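Local coordinates for protein 4-hydroxythreonine-4-phosphate dehydrogenase (Legionella pneumophila subsp. pneumophila, PDB 6XMY) that probably catalyses the NAD(P)-dependent oxidation of 4-(phosphooxy)-L-threonine, a late step in the biosynthesis of pyridoxine 5'-phosphate, using a divalent metal ion, at residues A[292-296]-A[322-327]; A[149-154]-A[185-190]. All coordinates share one frame; numbering follows the deposited sequence. Where two conformers were deposited one is given.

Interaction 1 (A[292-296]-A[322-327]). With SO4 (sulfate ion), chain C.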
ATOM      1  N   ILE A 292     -12.521   0.402  -4.309  1.00 13.04           N
ATOM      2  CA  ILE A 292     -12.356   1.156  -3.077  1.00 12.21           C
ATOM      3  C   ILE A 292     -10.992   1.833  -3.103  1.00 10.81           C
ATOM      4  O   ILE A 292     -10.101   1.470  -3.877  1.00 11.63           O
ATOM      5  CB  ILE A 292     -12.477   0.273  -1.815  1.00 12.44           C
ATOM      6  CG1 ILE A 292     -11.355  -0.779  -1.789  1.00 13.30           C
ATOM      7  CG2 ILE A 292     -13.869  -0.371  -1.730  1.00 13.49           C
ATOM      8  CD1 ILE A 292     -11.101  -1.402  -0.416  1.00 13.98           C
ATOM      9  N   ILE A 293     -10.842   2.826  -2.231  1.00 11.34           N
ATOM     10  CA  ILE A 293      -9.548   3.436  -1.958  1.00 10.69           C
ATOM     11  C   ILE A 293      -8.850   2.577  -0.916  1.00  9.75           C
ATOM     12  O   ILE A 293      -9.437   2.246   0.122  1.00 11.00           O
ATOM     13  CB  ILE A 293      -9.735   4.862  -1.421  1.00 11.10           C
ATOM     14  CG1 ILE A 293     -10.429   5.750  -2.452  1.00 11.89           C
ATOM     15  CG2 ILE A 293      -8.407   5.428  -0.954  1.00 12.50           C
ATOM     16  CD1 ILE A 293     -11.088   6.955  -1.834  1.00 13.36           C
ATOM     17  N   ARG A 294      -7.604   2.198  -1.191  1.00  9.19           N
ATOM     18  CA  ARG A 294      -6.798   1.488  -0.207  1.00  9.13           C
ATOM     19  C   ARG A 294      -5.386   2.042  -0.231  1.00  9.23           C
ATOM     20  O   ARG A 294      -4.722   2.005  -1.273  1.00  9.32           O
ATOM     21  CB  ARG A 294      -6.778  -0.025  -0.451  1.00  8.90           C
ATOM     22  CG  ARG A 294      -5.889  -0.775   0.545  1.00  8.74           C
ATOM     23  CD  ARG A 294      -4.545  -1.127  -0.073  1.00  9.70           C
ATOM     24  NE  ARG A 294      -3.585  -1.628   0.916  1.00  9.29           N
ATOM     25  CZ  ARG A 294      -2.503  -2.346   0.616  1.00  8.19           C
ATOM     26  NH1 ARG A 294      -2.256  -2.687  -0.642  1.00  9.76           N
ATOM     27  NH2 ARG A 294      -1.679  -2.747   1.578  1.00  9.12           N
ATOM     28  N   THR A 295      -4.931   2.550   0.910  1.00  8.36           N
ATOM     29  CA  THR A 295      -3.546   2.956   1.099  1.00  7.50           C
ATOM     30  C   THR A 295      -2.920   2.103   2.192  1.00  8.19           C
ATOM     31  O   THR A 295      -3.591   1.320   2.876  1.00  8.10           O
ATOM     32  CB  THR A 295      -3.437   4.441   1.462  1.00  8.52           C
ATOM     33  OG1 THR A 295      -4.083   4.669   2.719  1.00  9.26           O
ATOM     34  CG2 THR A 295      -4.081   5.305   0.391  1.00  9.78           C
ATOM     35  N   SER A 296      -1.616   2.295   2.370  1.00  7.52           N
ATOM     36  CA  SER A 296      -0.842   1.432   3.243  1.00  9.01           C
ATOM     37  C   SER A 296       0.432   2.141   3.668  1.00  8.25           C
ATOM     38  O   SER A 296       0.957   3.008   2.954  1.00  8.62           O
ATOM     39  CB  SER A 296      -0.496   0.138   2.514  1.00  9.39           C
ATOM     40  OG  SER A 296       0.238  -0.737   3.348  1.00  9.25           O
ATOM     41  N   MET A 322      -3.471  10.532   2.896  1.00 11.35           N
ATOM     42  CA  MET A 322      -3.714  10.318   1.473  1.00 12.69           C
ATOM     43  C   MET A 322      -5.079   9.683   1.238  1.00 13.12           C
ATOM     44  O   MET A 322      -5.809  10.088   0.325  1.00 12.82           O
ATOM     45  CB  MET A 322      -2.603   9.467   0.859  1.00 13.30           C
ATOM     46  CG  MET A 322      -2.804   9.232  -0.621  1.00 16.74           C
ATOM     47  SD  MET A 322      -1.450   8.361  -1.406  1.00 20.04           S
ATOM     48  CE  MET A 322      -0.116   9.534  -1.166  1.00 24.25           C
ATOM     49  N   ALA A 323      -5.441   8.693   2.055  1.00 11.01           N
ATOM     50  CA  ALA A 323      -6.760   8.083   1.928  1.00 11.06           C
ATOM     51  C   ALA A 323      -7.861   9.111   2.162  1.00 13.13           C
ATOM     52  O   ALA A 323      -8.854   9.152   1.420  1.00 12.81           O
ATOM     53  CB  ALA A 323      -6.888   6.899   2.886  1.00 12.27           C
ATOM     54  N   LYS A 324      -7.694   9.961   3.178  1.00 13.03           N
ATOM     55  CA  LYS A 324      -8.658  11.027   3.431  1.00 13.83           C
ATOM     56  C   LYS A 324      -8.773  11.955   2.232  1.00 13.02           C
ATOM     57  O   LYS A 324      -9.882  12.301   1.803  1.00 13.81           O
ATOM     58  CB  LYS A 324      -8.243  11.822   4.667  1.00 14.35           C
ATOM     59  CG  LYS A 324      -9.142  13.017   4.976  1.00 17.02           C
ATOM     60  CD  LYS A 324      -8.574  13.836   6.125  1.00 21.14           C
ATOM     61  CE  LYS A 324      -9.037  15.283   6.084  1.00 29.20           C
ATOM     62  NZ  LYS A 324      -8.305  16.093   7.104  1.00 32.84           N
ATOM     63  N   ASP A 325      -7.632  12.361   1.668  1.00 13.49           N
ATOM     64  CA  ASP A 325      -7.657  13.296   0.545  1.00 16.29           C
ATOM     65  C   ASP A 325      -8.355  12.681  -0.657  1.00 16.40           C
ATOM     66  O   ASP A 325      -9.116  13.359  -1.361  1.00 18.91           O
ATOM     67  CB  ASP A 325      -6.235  13.722   0.186  1.00 16.69           C
ATOM     68  CG  ASP A 325      -5.629  14.673   1.205  1.00 24.86           C
ATOM     69  OD1 ASP A 325      -6.378  15.204   2.053  1.00 27.32           O
ATOM     70  OD2 ASP A 325      -4.398  14.884   1.160  1.00 30.15           O
ATOM     71  N   MET A 326      -8.139  11.387  -0.889  1.00 15.48           N
ATOM     72  CA  MET A 326      -8.787  10.693  -2.002  0.58 16.19           C
ATOM     73  C   MET A 326     -10.283  10.543  -1.764  1.00 17.58           C
ATOM     74  O   MET A 326     -11.093  10.679  -2.693  1.00 20.54           O
ATOM     75  CB  MET A 326      -8.155   9.311  -2.179  0.58 13.51           C
ATOM     76  CG  MET A 326      -6.751   9.340  -2.750  0.58 15.07           C
ATOM     77  SD  MET A 326      -6.736   9.980  -4.438  0.58 18.30           S
ATOM     78  CE  MET A 326      -4.977  10.086  -4.698  0.58 18.62           C
ATOM     79  N   ALA A 327     -10.669  10.237  -0.526  1.00 16.59           N
ATOM     80  CA  ALA A 327     -12.090  10.087  -0.234  1.00 17.11           C
ATOM     81  C   ALA A 327     -12.820  11.414  -0.389  1.00 19.31           C
ATOM     82  O   ALA A 327     -13.950  11.451  -0.888  1.00 21.65           O
ATOM     83  CB  ALA A 327     -12.279   9.499   1.162  1.00 17.52           C
TER
HETATM   84  S   SO4 C 402       1.093  -5.271  -0.049  1.00 11.07           S
HETATM   85  O1  SO4 C 402       0.353  -4.012  -0.042  1.00 12.22           O
HETATM   86  O2  SO4 C 402       0.740  -6.038   1.142  1.00 11.77           O
HETATM   87  O3  SO4 C 402       0.686  -6.036  -1.225  1.00 11.68           O
HETATM   88  O4  SO4 C 402       2.552  -5.070  -0.059  1.00 14.74           O
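Thr-295 and Ala-323 bring the two backbones closest, their CA atoms 6.1 Å apart, where an extended segment ending in strand passes a turn and a half of helix. No hydrogen bond joins 292-296 to 322-327; the contact is made by side chains of 292-296 against the side chains and backbone of the helix. Alternation along the extended chain turns Ile-293 and Thr-295 toward the helix and Arg-294 away from it. Ile-293 does most of the packing. Its CG1 branch lies anti to the carbonyl carbon (chi1 -62°) and carries CD1 to the helix backbone, 3.6 Å from Ala-327 N, with Met-326 CB at 3.8 Å from the same methyl. The shorter CG2 methyl lies 4.1 Å from Met-326 CB, so the two branches of one beta-branched residue cover neighbouring parts of the helix surface. The small Ala-323 and Ala-327 suit this close approach. Thr-295 OG1 sits 3.6 Å from Ala-323 CB, yet its polar need is met by a hydrogen bond with Ala-319 O, one turn earlier in the helix.

On the other side of the strand, Arg-294 NH1 and NH2 both donate hydrogen bonds to sulfate O1, 3.0 and 2.9 Å, each bent (143° and 149°), with O1 in the guanidinium plane; they are also bonded to Thr-287 OG1 and Thr-120 OG1. Thr-139, His-138 and Asn-285 also bind this ion; like Arg-294 they are predicted to bind substrate, and the sulfate, probably from the crystallisation liquor, may mark where its phosphate binds. Next along the strand, Ser-296 binds NAD(+). Strands 117-120 and 284-288 flank 294-297, and helix 314-328 covers one face of these strands while helix 138-145 touches Arg-294 on the other.

Interaction 2 (A[149-154]-A[185-190])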
ATOM      1  N   GLU A 149      -8.833  -7.879 -12.548  1.00 18.35           N
ATOM      2  CA  GLU A 149      -7.724  -8.558 -13.212  1.00 20.19           C
ATOM      3  C   GLU A 149      -6.401  -7.837 -12.981  1.00 18.49           C
ATOM      4  O   GLU A 149      -5.385  -8.472 -12.672  1.00 20.29           O
ATOM      5  CB  GLU A 149      -7.999  -8.704 -14.707  1.00 25.17           C
ATOM      6  CG  GLU A 149      -6.782  -9.169 -15.492  1.00 30.84           C
ATOM      7  CD  GLU A 149      -7.107  -9.523 -16.925  1.00 36.46           C
ATOM      8  OE1 GLU A 149      -7.253 -10.728 -17.214  1.00 42.44           O
ATOM      9  OE2 GLU A 149      -7.230  -8.599 -17.757  1.00 35.08           O
ATOM     10  N   THR A 150      -6.384  -6.512 -13.130  1.00 16.73           N
ATOM     11  CA  THR A 150      -5.151  -5.736 -13.028  1.00 16.11           C
ATOM     12  C   THR A 150      -5.301  -4.678 -11.947  1.00 14.57           C
ATOM     13  O   THR A 150      -6.108  -3.751 -12.081  1.00 18.60           O
ATOM     14  CB  THR A 150      -4.793  -5.076 -14.359  1.00 18.30           C
ATOM     15  OG1 THR A 150      -4.765  -6.067 -15.394  1.00 19.02           O
ATOM     16  CG2 THR A 150      -3.418  -4.404 -14.258  1.00 20.36           C
ATOM     17  N   VAL A 151      -4.524  -4.818 -10.878  1.00 11.68           N
ATOM     18  CA  VAL A 151      -4.313  -3.746  -9.925  1.00 11.79           C
ATOM     19  C   VAL A 151      -2.838  -3.378  -9.987  1.00 11.20           C
ATOM     20  O   VAL A 151      -2.006  -4.123 -10.511  1.00 14.36           O
ATOM     21  CB  VAL A 151      -4.716  -4.143  -8.497  1.00 14.76           C
ATOM     22  CG1 VAL A 151      -6.180  -4.553  -8.450  1.00 16.66           C
ATOM     23  CG2 VAL A 151      -3.816  -5.253  -8.004  1.00 16.34           C
ATOM     24  N   VAL A 152      -2.516  -2.204  -9.463  1.00 10.35           N
ATOM     25  CA  VAL A 152      -1.155  -1.691  -9.536  1.00 10.84           C
ATOM     26  C   VAL A 152      -0.740  -1.221  -8.152  1.00  9.37           C
ATOM     27  O   VAL A 152      -1.455  -0.441  -7.510  1.00 11.81           O
ATOM     28  CB  VAL A 152      -1.020  -0.537 -10.547  1.00 11.61           C
ATOM     29  CG1 VAL A 152       0.423  -0.015 -10.543  1.00 12.07           C
ATOM     30  CG2 VAL A 152      -1.444  -0.978 -11.939  1.00 13.98           C
ATOM     31  N   MET A 153       0.410  -1.695  -7.697  1.00  8.99           N
ATOM     32  CA  MET A 153       1.032  -1.185  -6.484  0.57  8.54           C
ATOM     33  C   MET A 153       1.874   0.029  -6.848  1.00  8.21           C
ATOM     34  O   MET A 153       2.776  -0.058  -7.694  1.00 10.79           O
ATOM     35  CB  MET A 153       1.925  -2.242  -5.839  0.57  9.50           C
ATOM     36  CG  MET A 153       2.797  -1.685  -4.716  0.57 10.46           C
ATOM     37  SD  MET A 153       3.981  -2.864  -4.031  0.57 13.12           S
ATOM     38  CE  MET A 153       2.877  -4.186  -3.531  0.57 14.75           C
ATOM     39  N   MET A 154       1.582   1.158  -6.219  1.00  8.28           N
ATOM     40  CA  MET A 154       2.335   2.380  -6.457  1.00  9.29           C
ATOM     41  C   MET A 154       2.746   2.953  -5.115  1.00  9.14           C
ATOM     42  O   MET A 154       1.898   3.185  -4.253  1.00 11.26           O
ATOM     43  CB  MET A 154       1.529   3.411  -7.256  1.00 10.19           C
ATOM     44  CG  MET A 154       2.329   4.662  -7.575  1.00 12.02           C
ATOM     45  SD  MET A 154       1.397   5.887  -8.503  1.00 13.35           S
ATOM     46  CE  MET A 154       0.357   6.582  -7.227  1.00 14.35           C
ATOM     47  N   LYS A 185      -1.556  -3.080 -19.476  1.00 11.38           N
ATOM     48  CA  LYS A 185      -2.654  -2.986 -18.523  1.00 11.26           C
ATOM     49  C   LYS A 185      -2.229  -2.239 -17.269  1.00 10.53           C
ATOM     50  O   LYS A 185      -2.999  -1.438 -16.722  1.00 13.08           O
ATOM     51  CB  LYS A 185      -3.155  -4.385 -18.186  1.00 13.91           C
ATOM     52  CG  LYS A 185      -3.924  -5.010 -19.335  1.00 16.57           C
ATOM     53  CD  LYS A 185      -4.240  -6.466 -19.071  1.00 22.44           C
ATOM     54  CE  LYS A 185      -5.047  -7.062 -20.213  1.00 26.04           C
ATOM     55  NZ  LYS A 185      -5.335  -8.503 -19.989  1.00 29.61           N
ATOM     56  N   VAL A 186      -1.005  -2.494 -16.800  1.00 10.12           N
ATOM     57  CA  VAL A 186      -0.485  -1.780 -15.637  1.00 10.16           C
ATOM     58  C   VAL A 186      -0.402  -0.288 -15.921  1.00 11.21           C
ATOM     59  O   VAL A 186      -0.838   0.545 -15.113  1.00 11.26           O
ATOM     60  CB  VAL A 186       0.883  -2.355 -15.229  1.00  8.95           C
ATOM     61  CG1 VAL A 186       1.623  -1.383 -14.318  1.00 10.84           C
ATOM     62  CG2 VAL A 186       0.692  -3.702 -14.555  1.00 11.06           C
ATOM     63  N   ILE A 187       0.192   0.074 -17.062  1.00 10.58           N
ATOM     64  CA  ILE A 187       0.380   1.489 -17.354  1.00 10.87           C
ATOM     65  C   ILE A 187      -0.943   2.179 -17.705  1.00 11.63           C
ATOM     66  O   ILE A 187      -1.138   3.355 -17.369  1.00 12.03           O
ATOM     67  CB  ILE A 187       1.515   1.705 -18.376  1.00  9.03           C
ATOM     68  CG1 ILE A 187       2.829   1.194 -17.769  1.00  9.52           C
ATOM     69  CG2 ILE A 187       1.639   3.184 -18.738  1.00 13.34           C
ATOM     70  CD1 ILE A 187       4.051   1.348 -18.672  1.00 10.16           C
ATOM     71  N   GLN A 188      -1.890   1.465 -18.328  1.00 10.89           N
ATOM     72  CA  GLN A 188      -3.225   2.039 -18.515  1.00 11.79           C
ATOM     73  C   GLN A 188      -3.850   2.396 -17.170  1.00 12.52           C
ATOM     74  O   GLN A 188      -4.395   3.492 -16.995  1.00 13.29           O
ATOM     75  CB  GLN A 188      -4.130   1.056 -19.263  1.00 12.53           C
ATOM     76  CG  GLN A 188      -3.922   0.989 -20.772  1.00 13.17           C
ATOM     77  CD  GLN A 188      -4.692  -0.156 -21.413  1.00 15.68           C
ATOM     78  OE1 GLN A 188      -5.174  -1.064 -20.728  1.00 18.46           O
ATOM     79  NE2 GLN A 188      -4.808  -0.122 -22.731  1.00 16.09           N
ATOM     80  N   GLN A 189      -3.749   1.493 -16.194  1.00 13.17           N
ATOM     81  CA  GLN A 189      -4.307   1.779 -14.879  1.00 11.66           C
ATOM     82  C   GLN A 189      -3.574   2.934 -14.210  1.00 10.89           C
ATOM     83  O   GLN A 189      -4.206   3.826 -13.631  1.00 13.30           O
ATOM     84  CB  GLN A 189      -4.262   0.531 -14.000  1.00 11.19           C
ATOM     85  CG  GLN A 189      -4.833   0.770 -12.612  1.00 16.30           C
ATOM     86  CD  GLN A 189      -6.291   1.175 -12.644  1.00 14.75           C
ATOM     87  OE1 GLN A 189      -7.136   0.424 -13.123  1.00 15.99           O
ATOM     88  NE2 GLN A 189      -6.589   2.372 -12.147  1.00 17.07           N
ATOM     89  N   LEU A 190      -2.240   2.928 -14.275  1.00 12.55           N
ATOM     90  CA  LEU A 190      -1.458   4.020 -13.703  1.00 12.51           C
ATOM     91  C   LEU A 190      -1.860   5.358 -14.317  1.00 13.42           C
ATOM     92  O   LEU A 190      -2.095   6.340 -13.602  1.00 13.50           O
ATOM     93  CB  LEU A 190       0.034   3.756 -13.930  1.00 12.74           C
ATOM     94  CG  LEU A 190       0.961   4.892 -13.498  1.00 11.55           C
ATOM     95  CD1 LEU A 190       0.822   5.181 -12.013  1.00 12.07           C
ATOM     96  CD2 LEU A 190       2.414   4.570 -13.858  1.00 12.83           C
TER
HETATM   97  O   HOH W   1      -6.897  -1.998 -14.094  1.00 23.67           O
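Packing of helix 180-197 against the start of strand 152-156 makes this contact, a helix-on-sheet layer in which Val-152 meets Val-186 and Gln-189. The axes of the short segments 152-154 and 185-190 come within 9.3 Å, at 57° between their directions. Thr-150, Val-152 and Met-154, alternate residues of the extended chain, all turn toward the helix. Val-152 lies at the middle of the row. Its CG2 methyl reaches the helix backbone, 3.6 Å from Val-186 O, and is also 3.8 Å from Gln-189 CB, the side chains of Val-152 and Gln-189 running alongside each other in opposite senses. Compact and branched, valine packs against Val-186 and Gln-189, on adjacent turns of the helix, while keeping to the extended backbone.

Further along the strand, the unbranched Met-154 spans a wider gap: its sulfur, SD, touches Leu-190 CD1 at 3.6 Å, the two side chains crossing at about a right angle. At the other end the contact becomes polar. CG of Lys-185 lies anti to the carbonyl carbon (chi1 -72°) and the rest of the chain is straight, which carries NZ across Thr-150, whose OG1 rests 3.6 Å from Lys-185 CB. NZ then forms a salt bridge with Glu-149 OE2 at 2.9 Å, approaching from 52° out of the carboxylate plane; long, flexible side chains suit this exposed edge. Beside Gln-189 a water donates to Thr-150 O at 2.8 Å and to Gln-189 OE1, linking the carbonyl just ahead of the strand to the side-chain amide, whose NE2 is bonded to Ser-193 OG.

Strand 152-156 runs antiparallel between 284-288 and 161-164, and the helix spreads over both neighbours: Leu-190 touches Ala-163 and Leu-288. Val-151 and Met-153 instead meet helix 138-145, so the strand is packed between two helices.

Both segments of interaction 2 precede those of interaction 1 in the chain, so the two contacts follow one another. Their centres are about 16 Å apart, with nearest atoms about 6 Å apart and without contact. Strand 284-288 lies between their strands, 152-156 and 294-297, and runs antiparallel to both. Each contact lays its own helix, 180-197 or 314-328, on this connected set of strands, while helix 138-145 meets residues from both strand segments. The predicted substrate residues Thr-139 and Asn-285 also lie near both contacts. Helices 180-197 and 314-328 thus back the central strands, which carry Asn-285 and Arg-294 of the probable substrate site.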